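Local coordinates for protein MamA (PDB 3VTX) that is a tetratricopeptide-repeat (TPR) protein of a magnetotactic bacterium, with an all-helical fold of the kind that commonly serves as a scaffold for protein-protein contacts, at residues K14-G19 / L45-M50. Numbering follows the deposited sequence.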
loop_
_atom_site.group_PDB
_atom_site.type_symbol
_atom_site.label_atom_id
_atom_site.label_comp_id
_atom_site.label_asym_id
_atom_site.label_seq_id
_atom_site.Cartn_x
_atom_site.Cartn_y
_atom_site.Cartn_z
ATOM N N LYS A 14 0.593 -17.142 15.877
ATOM C CA LYS A 14 1.668 -18.132 15.765
ATOM C C LYS A 14 1.474 -18.958 14.463
ATOM O O LYS A 14 2.416 -19.326 13.801
ATOM C CB LYS A 14 1.621 -19.096 16.946
ATOM C CG LYS A 14 2.396 -18.672 18.190
ATOM C CD LYS A 14 1.854 -19.366 19.441
ATOM C CE LYS A 14 1.969 -20.899 19.389
ATOM N NZ LYS A 14 2.054 -21.444 20.819
ATOM N N LYS A 15 0.226 -19.261 14.148
ATOM C CA LYS A 15 -0.049 -19.915 12.842
ATOM C C LYS A 15 0.294 -19.050 11.661
ATOM O O LYS A 15 0.891 -19.522 10.711
ATOM C CB LYS A 15 -1.483 -20.421 12.825
ATOM C CG LYS A 15 -1.666 -21.694 13.642
ATOM C CD LYS A 15 -3.056 -22.314 13.570
ATOM C CE LYS A 15 -3.249 -23.527 14.503
ATOM N NZ LYS A 15 -4.550 -24.257 14.234
ATOM N N ARG A 16 -0.038 -17.762 11.707
ATOM C CA ARG A 16 0.301 -16.886 10.666
ATOM C C ARG A 16 1.869 -16.853 10.471
ATOM O O ARG A 16 2.402 -16.972 9.355
ATOM C CB ARG A 16 -0.248 -15.496 10.984
ATOM C CG ARG A 16 -0.066 -14.520 9.834
ATOM C CD ARG A 16 -0.602 -13.171 10.215
ATOM N NE ARG A 16 -0.249 -12.243 9.184
ATOM C CZ ARG A 16 -0.109 -10.951 9.351
ATOM N NH1 ARG A 16 0.263 -10.236 8.326
ATOM N NH2 ARG A 16 -0.264 -10.391 10.548
ATOM N N THR A 17 2.579 -16.769 11.584
ATOM C CA THR A 17 4.063 -16.671 11.495
ATOM C C THR A 17 4.664 -17.896 10.769
ATOM O O THR A 17 5.522 -17.772 9.871
ATOM C CB THR A 17 4.619 -16.462 12.903
ATOM O OG1 THR A 17 4.217 -15.150 13.322
ATOM C CG2 THR A 17 6.141 -16.589 12.932
ATOM N N LYS A 18 4.077 -19.039 11.072
ATOM C CA LYS A 18 4.382 -20.352 10.508
ATOM C C LYS A 18 3.896 -20.575 9.054
ATOM O O LYS A 18 4.301 -21.538 8.397
ATOM C CB LYS A 18 3.740 -21.343 11.500
ATOM C CG LYS A 18 3.965 -22.820 11.357
ATOM C CD LYS A 18 3.609 -23.498 12.686
ATOM C CE LYS A 18 3.721 -25.010 12.595
ATOM N NZ LYS A 18 3.915 -25.628 13.945
ATOM N N GLY A 19 3.052 -19.686 8.517
ATOM C CA GLY A 19 2.694 -19.735 7.096
ATOM C C GLY A 19 1.398 -20.559 6.935
ATOM O O GLY A 19 0.972 -20.836 5.819
ATOM N N LEU A 45 -6.840 -10.129 10.757
ATOM C CA LEU A 45 -7.519 -11.009 9.748
ATOM C C LEU A 45 -7.393 -10.373 8.362
ATOM O O LEU A 45 -7.101 -11.027 7.371
ATOM C CB LEU A 45 -8.947 -11.302 10.133
ATOM C CG LEU A 45 -9.798 -12.159 9.221
ATOM C CD1 LEU A 45 -9.060 -13.503 9.024
ATOM C CD2 LEU A 45 -11.189 -12.284 9.732
ATOM N N GLY A 46 -7.605 -9.069 8.290
ATOM C CA GLY A 46 -7.403 -8.340 7.021
ATOM C C GLY A 46 -6.003 -8.556 6.486
ATOM O O GLY A 46 -5.811 -8.843 5.311
ATOM N N LYS A 47 -4.993 -8.368 7.340
ATOM C CA LYS A 47 -3.613 -8.525 6.890
ATOM C C LYS A 47 -3.287 -9.954 6.409
ATOM O O LYS A 47 -2.464 -10.119 5.482
ATOM C CB LYS A 47 -2.665 -8.137 7.988
ATOM C CG LYS A 47 -2.568 -6.700 8.306
ATOM C CD LYS A 47 -1.642 -6.456 9.470
ATOM C CE LYS A 47 -1.427 -4.954 9.662
ATOM N NZ LYS A 47 -0.575 -4.648 10.905
ATOM N N THR A 48 -3.889 -10.948 7.067
ATOM C CA THR A 48 -3.696 -12.345 6.711
ATOM C C THR A 48 -4.253 -12.604 5.304
ATOM O O THR A 48 -3.592 -13.251 4.519
ATOM C CB THR A 48 -4.268 -13.288 7.701
ATOM O OG1 THR A 48 -3.743 -12.988 9.015
ATOM C CG2 THR A 48 -3.986 -14.758 7.340
ATOM N N TYR A 49 -5.443 -12.086 5.015
ATOM C CA TYR A 49 -5.981 -12.243 3.706
ATOM C C TYR A 49 -5.115 -11.504 2.682
ATOM O O TYR A 49 -4.975 -11.940 1.562
ATOM C CB TYR A 49 -7.466 -11.809 3.667
ATOM C CG TYR A 49 -8.458 -12.871 4.116
ATOM C CD1 TYR A 49 -8.554 -14.098 3.430
ATOM C CD2 TYR A 49 -9.335 -12.630 5.169
ATOM C CE1 TYR A 49 -9.518 -15.021 3.725
ATOM C CE2 TYR A 49 -10.276 -13.602 5.539
ATOM C CZ TYR A 49 -10.342 -14.795 4.823
ATOM O OH TYR A 49 -11.301 -15.702 5.171
ATOM N N MET A 50 -4.526 -10.361 3.031
ATOM C CA MET A 50 -3.643 -9.660 2.073
ATOM C C MET A 50 -2.402 -10.504 1.811
ATOM O O MET A 50 -1.969 -10.553 0.664
ATOM C CB MET A 50 -3.249 -8.274 2.583
ATOM C CG MET A 50 -4.402 -7.295 2.696
ATOM S SD MET A 50 -5.278 -6.935 1.182
ATOM C CE MET A 50 -4.023 -5.836 0.339
#
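Arg16, near the end of helix 5-18, reaches across to Lys47 and Thr48 on helix 39-51 and carries the whole contact from its own side. The backbones stay well apart, with 7.2 Å between the CA atoms of Arg16 and Thr48, and the long side chain bridges them. With CG anti to the backbone N (chi1 -173°) and the chain extended from CG to NE, the guanidinium is delivered onto the neighbouring helix. On the way the shaft runs past Thr48 in the opposite direction, and Arg16 CD comes 3.4 Å from Thr48 OG1. CD being carbon, this is a van der Waals touch; the Thr48 chi1 of -54° puts OG1 next to its own backbone N, from where it hydrogen-bonds to the carbonyl O of Lys44, one turn back.

Farther out, one face of the guanidinium lies against the backbone where Lys47 joins Thr48. Thr48 N lies 4.2 Å above the plane of the Arg16 guanidinium, displaced from its centre, while Arg16 NH1 packs 3.6 Å from Lys47 CB. Lys47 has CG opposite its carbonyl carbon (chi1 -72°), and the straight chain beyond carries NZ off, to 5.8 Å from Arg16 NH2. Each positive end has its own acid in a salt bridge, Asp51 for Arg16 NH1 and Glu74 for Lys47 NZ, which probably offsets their mutual repulsion.

The first and third helices of this TPR array are thus joined beside helix 21-34, which links them in sequence and touches both Arg16 and Thr48. No hydrogen bond or salt bridge joins 14-19 to 45-50; the aliphatic shaft and guanidinium face supply packing, whereas the charge of Arg16 is answered just beyond 45-50, which ties it electrostatically to the end of helix 39-51.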